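Local coordinates for uncharacterized NTF2-like protein (Cytophaga hutchinsonii ATCC 33406, PDB 3F40), which is of unknown function but adopts an NTF2-like fold of the SnoaL-like family, a scaffold that in relatives often encloses a small-molecule pocket, at residues A[86-91]-A[102-107]; A[31-37]-A[46-51]. One frame throughout, in Å; residues are numbered along the deposited sequence.

Contact 1. Residues A[86-91]-A[102-107]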
# COMPACT_ATOMS: atom_id res chain seq x y z
N ILE A 86 4.57 -7.04 -11.00
CA ILE A 86 4.47 -7.11 -9.56
C ILE A 86 3.39 -6.17 -9.08
O ILE A 86 3.37 -5.01 -9.48
CB ILE A 86 5.80 -6.63 -8.95
CG1 ILE A 86 6.94 -7.53 -9.44
CG2 ILE A 86 5.71 -6.53 -7.41
CD1 ILE A 86 7.14 -8.77 -8.66
N ALA A 87 2.50 -6.69 -8.24
CA ALA A 87 1.47 -5.86 -7.62
C ALA A 87 2.08 -5.16 -6.42
O ALA A 87 2.62 -5.79 -5.52
CB ALA A 87 0.25 -6.68 -7.18
N ALA A 88 1.92 -3.85 -6.40
CA ALA A 88 2.53 -3.00 -5.37
C ALA A 88 1.58 -1.92 -4.89
O ALA A 88 0.56 -1.62 -5.51
CB ALA A 88 3.80 -2.31 -5.94
N SER A 89 1.96 -1.34 -3.76
CA SER A 89 1.34 -0.15 -3.22
C SER A 89 2.44 0.91 -3.08
O SER A 89 3.45 0.64 -2.49
CB SER A 89 0.71 -0.45 -1.86
OG SER A 89 0.14 0.71 -1.31
N GLY A 90 2.21 2.10 -3.60
CA GLY A 90 3.19 3.18 -3.57
C GLY A 90 2.64 4.35 -2.79
O GLY A 90 1.57 4.88 -3.10
N LEU A 91 3.39 4.77 -1.77
CA LEU A 91 3.02 5.87 -0.89
C LEU A 91 3.91 7.08 -1.20
O LEU A 91 5.12 7.05 -0.99
CB LEU A 91 3.20 5.44 0.55
CG LEU A 91 2.94 6.49 1.61
CD1 LEU A 91 1.48 6.92 1.65
CD2 LEU A 91 3.39 5.94 2.98
N LEU A 102 8.92 8.62 -1.76
CA LEU A 102 8.16 7.43 -2.18
C LEU A 102 8.60 6.26 -1.32
O LEU A 102 9.80 6.03 -1.17
CB LEU A 102 8.43 7.12 -3.65
CG LEU A 102 7.87 5.80 -4.18
CD1 LEU A 102 6.35 5.65 -3.99
CD2 LEU A 102 8.21 5.64 -5.66
N HIS A 103 7.63 5.57 -0.75
CA HIS A 103 7.82 4.29 -0.13
C HIS A 103 6.97 3.29 -0.88
O HIS A 103 5.75 3.49 -0.95
CB HIS A 103 7.34 4.33 1.32
CG HIS A 103 8.20 5.13 2.22
ND1 HIS A 103 8.21 6.51 2.19
CD2 HIS A 103 9.07 4.76 3.18
CE1 HIS A 103 9.07 6.95 3.10
NE2 HIS A 103 9.61 5.90 3.71
N VAL A 104 7.59 2.28 -1.49
CA VAL A 104 6.85 1.30 -2.28
C VAL A 104 6.90 -0.06 -1.58
O VAL A 104 7.92 -0.46 -1.04
CB VAL A 104 7.33 1.27 -3.77
CG1 VAL A 104 8.73 0.76 -3.91
CG2 VAL A 104 6.36 0.48 -4.63
N TYR A 105 5.76 -0.72 -1.59
CA TYR A 105 5.52 -1.96 -0.86
C TYR A 105 5.18 -3.08 -1.82
O TYR A 105 4.20 -2.99 -2.54
CB TYR A 105 4.36 -1.81 0.12
CG TYR A 105 4.49 -0.74 1.14
CD1 TYR A 105 4.18 0.57 0.84
CD2 TYR A 105 4.88 -1.04 2.43
CE1 TYR A 105 4.28 1.56 1.80
CE2 TYR A 105 4.96 -0.07 3.39
CZ TYR A 105 4.67 1.25 3.06
OH TYR A 105 4.71 2.22 4.03
N PHE A 106 5.96 -4.15 -1.78
CA PHE A 106 5.71 -5.34 -2.56
C PHE A 106 6.65 -6.46 -2.17
O PHE A 106 7.64 -6.22 -1.49
CB PHE A 106 5.81 -5.09 -4.09
CG PHE A 106 7.16 -4.64 -4.60
CD1 PHE A 106 7.45 -3.31 -4.71
CD2 PHE A 106 8.09 -5.57 -5.07
CE1 PHE A 106 8.65 -2.88 -5.22
CE2 PHE A 106 9.30 -5.13 -5.56
CZ PHE A 106 9.57 -3.79 -5.65
N ASP A 107 6.29 -7.66 -2.60
CA ASP A 107 7.13 -8.84 -2.39
C ASP A 107 8.10 -8.96 -3.58
O ASP A 107 7.67 -9.22 -4.71
CB ASP A 107 6.25 -10.08 -2.30
CG ASP A 107 7.03 -11.38 -2.24
OD1 ASP A 107 8.28 -11.35 -2.15
OD2 ASP A 107 6.34 -12.43 -2.29
O HOH W 1 3.75 -7.86 -4.06
O HOH W 2 6.46 8.40 1.12
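Tyr105 and Ser89 face each other as an antiparallel hydrogen-bonded pair: Ser89 N reaches Tyr105 O over 3.0 Å in the carbonyl plane, and Tyr105 N returns a bond to Ser89 O. With CG anti to its own carbonyl carbon (chi1 -58°), the tyrosine ring runs back toward the start of its strand, and its CD1 edge meets Ser89 O at 3.4 Å. Leu91 lies alongside Tyr105 and points the same way, its CB at the ring edge and its CD2 4.1 Å from Tyr105 OH. These side chains share the face of the sheet that meets the second subunit, where Ser89 OG is hydrogen-bonded to Ser89 OG of that subunit. The strands are the two arms of the hairpin formed by 84-95 and 98-105, within the strongly curved sheet of the NTF2-like fold. Gly90 and Val104 form the intervening non-hydrogen-bonded pair, and on the other face Val104 CG2 is 4.0 Å from Ala88 CB. Beyond the last paired residues, Ile86 and Phe106 cross at about a right angle: Ile86 CG2 comes obliquely to the ring, 3.5 Å from Phe106 CD2. A water joins Ala87 O to Asp107 N where direct pairing has ended. At the opposite end Leu91 O takes two donors, His103 N at 2.9 Å and a second water, which also meets His103 ND1 in the plane of the imidazole.

Contact 2. Residues A[31-37]-A[46-51]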
# COMPACT_ATOMS: atom_id res chain seq x y z
N LEU A 31 9.75 15.98 -8.74
CA LEU A 31 10.42 15.56 -7.50
C LEU A 31 11.20 16.68 -6.85
O LEU A 31 11.89 17.48 -7.54
CB LEU A 31 11.40 14.42 -7.79
CG LEU A 31 10.85 13.16 -8.46
CD1 LEU A 31 11.92 12.10 -8.50
CD2 LEU A 31 9.63 12.68 -7.70
N ASN A 32 11.16 16.73 -5.54
CA ASN A 32 12.05 17.59 -4.78
C ASN A 32 13.50 17.13 -4.98
O ASN A 32 13.78 15.92 -5.11
CB ASN A 32 11.69 17.60 -3.31
CG ASN A 32 12.66 18.37 -2.48
OD1 ASN A 32 13.47 17.80 -1.76
ND2 ASN A 32 12.57 19.69 -2.55
N GLU A 33 14.41 18.10 -4.89
CA GLU A 33 15.82 17.82 -5.09
C GLU A 33 16.31 16.70 -4.19
O GLU A 33 17.09 15.85 -4.61
CB GLU A 33 16.66 19.10 -4.84
CG GLU A 33 18.15 18.88 -4.91
CD GLU A 33 18.94 20.14 -5.21
OE1 GLU A 33 18.62 20.81 -6.22
OE2 GLU A 33 19.88 20.43 -4.46
N ASN A 34 15.81 16.73 -2.96
CA ASN A 34 16.22 15.84 -1.86
C ASN A 34 15.20 14.72 -1.60
O ASN A 34 15.12 14.14 -0.53
CB ASN A 34 16.46 16.64 -0.58
CG ASN A 34 17.52 17.67 -0.76
OD1 ASN A 34 17.31 18.84 -0.50
ND2 ASN A 34 18.67 17.23 -1.20
N PHE A 35 14.47 14.40 -2.65
CA PHE A 35 13.54 13.27 -2.67
C PHE A 35 14.22 12.02 -2.15
O PHE A 35 15.38 11.74 -2.49
CB PHE A 35 13.10 13.06 -4.11
CG PHE A 35 12.41 11.75 -4.40
CD1 PHE A 35 11.04 11.62 -4.25
CD2 PHE A 35 13.14 10.64 -4.86
CE1 PHE A 35 10.42 10.45 -4.56
CE2 PHE A 35 12.51 9.47 -5.16
CZ PHE A 35 11.15 9.38 -5.03
N THR A 36 13.49 11.26 -1.36
CA THR A 36 13.93 9.94 -0.98
C THR A 36 13.04 8.85 -1.51
O THR A 36 11.85 9.02 -1.67
CB THR A 36 14.01 9.78 0.55
OG1 THR A 36 12.71 9.88 1.13
CG2 THR A 36 14.94 10.85 1.17
N PHE A 37 13.69 7.73 -1.78
CA PHE A 37 13.04 6.49 -2.18
C PHE A 37 13.34 5.39 -1.17
O PHE A 37 14.50 5.22 -0.78
CB PHE A 37 13.53 6.01 -3.55
CG PHE A 37 12.99 4.67 -3.93
CD1 PHE A 37 11.70 4.55 -4.44
CD2 PHE A 37 13.75 3.52 -3.76
CE1 PHE A 37 11.18 3.31 -4.77
CE2 PHE A 37 13.23 2.28 -4.09
CZ PHE A 37 11.96 2.18 -4.58
N GLY A 46 18.03 11.54 -3.02
CA GLY A 46 18.09 12.57 -4.07
C GLY A 46 17.37 12.22 -5.34
O GLY A 46 17.35 11.07 -5.77
N SER A 47 16.75 13.23 -5.95
CA SER A 47 16.04 13.00 -7.20
C SER A 47 16.98 12.56 -8.31
O SER A 47 16.61 11.79 -9.19
CB SER A 47 15.22 14.23 -7.62
OG SER A 47 16.09 15.31 -7.82
N GLU A 48 18.21 13.05 -8.26
CA GLU A 48 19.15 12.76 -9.33
C GLU A 48 19.44 11.26 -9.40
O GLU A 48 19.37 10.62 -10.45
CB GLU A 48 20.44 13.54 -9.11
CG GLU A 48 21.51 13.32 -10.19
N ARG A 49 19.76 10.70 -8.26
CA ARG A 49 20.11 9.31 -8.18
C ARG A 49 18.91 8.44 -8.53
O ARG A 49 19.01 7.50 -9.29
CB ARG A 49 20.60 8.97 -6.78
CG ARG A 49 20.81 7.51 -6.55
CD ARG A 49 21.66 6.85 -7.64
NE ARG A 49 21.84 5.43 -7.32
CZ ARG A 49 22.82 4.97 -6.54
NH1 ARG A 49 23.75 5.81 -6.08
NH2 ARG A 49 22.90 3.69 -6.25
N TYR A 50 17.74 8.76 -8.00
CA TYR A 50 16.56 7.93 -8.29
C TYR A 50 16.20 8.01 -9.78
O TYR A 50 15.91 7.00 -10.42
CB TYR A 50 15.36 8.31 -7.43
CG TYR A 50 14.19 7.33 -7.56
CD1 TYR A 50 14.33 6.01 -7.19
CD2 TYR A 50 12.96 7.74 -8.05
CE1 TYR A 50 13.28 5.12 -7.30
CE2 TYR A 50 11.90 6.86 -8.18
CZ TYR A 50 12.06 5.56 -7.80
OH TYR A 50 11.02 4.67 -7.89
N MSE A 51 16.27 9.20 -10.36
CA MSE A 51 15.91 9.34 -11.79
C MSE A 51 16.93 8.67 -12.71
O MSE A 51 16.58 8.16 -13.75
CB MSE A 51 15.68 10.78 -12.16
CG MSE A 51 14.40 11.32 -11.52
SE MSE A 51 12.78 10.29 -11.90
CE MSE A 51 13.04 10.02 -13.78
O HOH W 3 14.33 17.30 -8.82
O HOH W 4 18.98 15.45 -6.68
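In this part of the NTF2-like fold, a helix packs on the curved sheet: the first turn of helix 47-57 lies against the start of strand 35-39 and the type I turn, Asn32 to Phe35, that leads into it. Phe35, Phe37 and Tyr50 form an aromatic cluster at the junction. The Phe37 and Tyr50 rings make an offset stack, centroids 4.6 Å apart and planes at 19°, with Tyr50 CE1 over one face of the phenylalanine toward its rim. With CG anti to the backbone N (chi1 -171°), the Tyr50 ring reaches both phenylalanines, which lie on the same side of its plane, Phe35 near CD2 and Phe37 near CE1. Phe35 meets it obliquely, at 40° between planes, bringing CE2 to 3.4 Å from Tyr50 CD2. Replacing Phe37 by an alanine is likely to leave the Tyr50 ring without its stacking partner and freer to shift against Phe35. Leu31 CD1 sits over the centre of the Phe35 ring and also touches the selenium of selenomethionine Met51. Beside the cluster, the backbone grips the helix start at Gly46, the N-cap residue, whose backbone angles call for glycine. Gly46 N donates to Phe35 O over 2.7 Å, and Ser47 N to Glu33 O, this second donor standing well above the carbonyl plane. In the turn itself, Asn32 OD1 accepts from Asn34 N, an Asx turn, while Asn32 ND2 bonds Glu98. Ser47 CB packs on Leu31 CB, and a water spans from Leu31 O to Ser47 OG, 2.8 Å from each.

In the fold
Contact 2 closes before contact 1 opens along the chain, and their centres lie about 17 Å apart. Both reach one mixed sheet, in which strand 98-105 has strand 35-39 as its parallel neighbour and strand 84-95 as its antiparallel one. Strand 98-105 thus carries the connection between the helix-covered part of the fold and the hairpin. The two contacts meet at Leu102 and Val104: Leu102 N lies 3.0 Å from Thr36 O, a probable hydrogen bond, and Leu102 CD2 packs on Tyr50 OH, while Val104 CG1 touches Phe37 CZ. The second subunit lies against contact 1 but does not touch contact 2, so the sheet links the dimer interface to the helix packing.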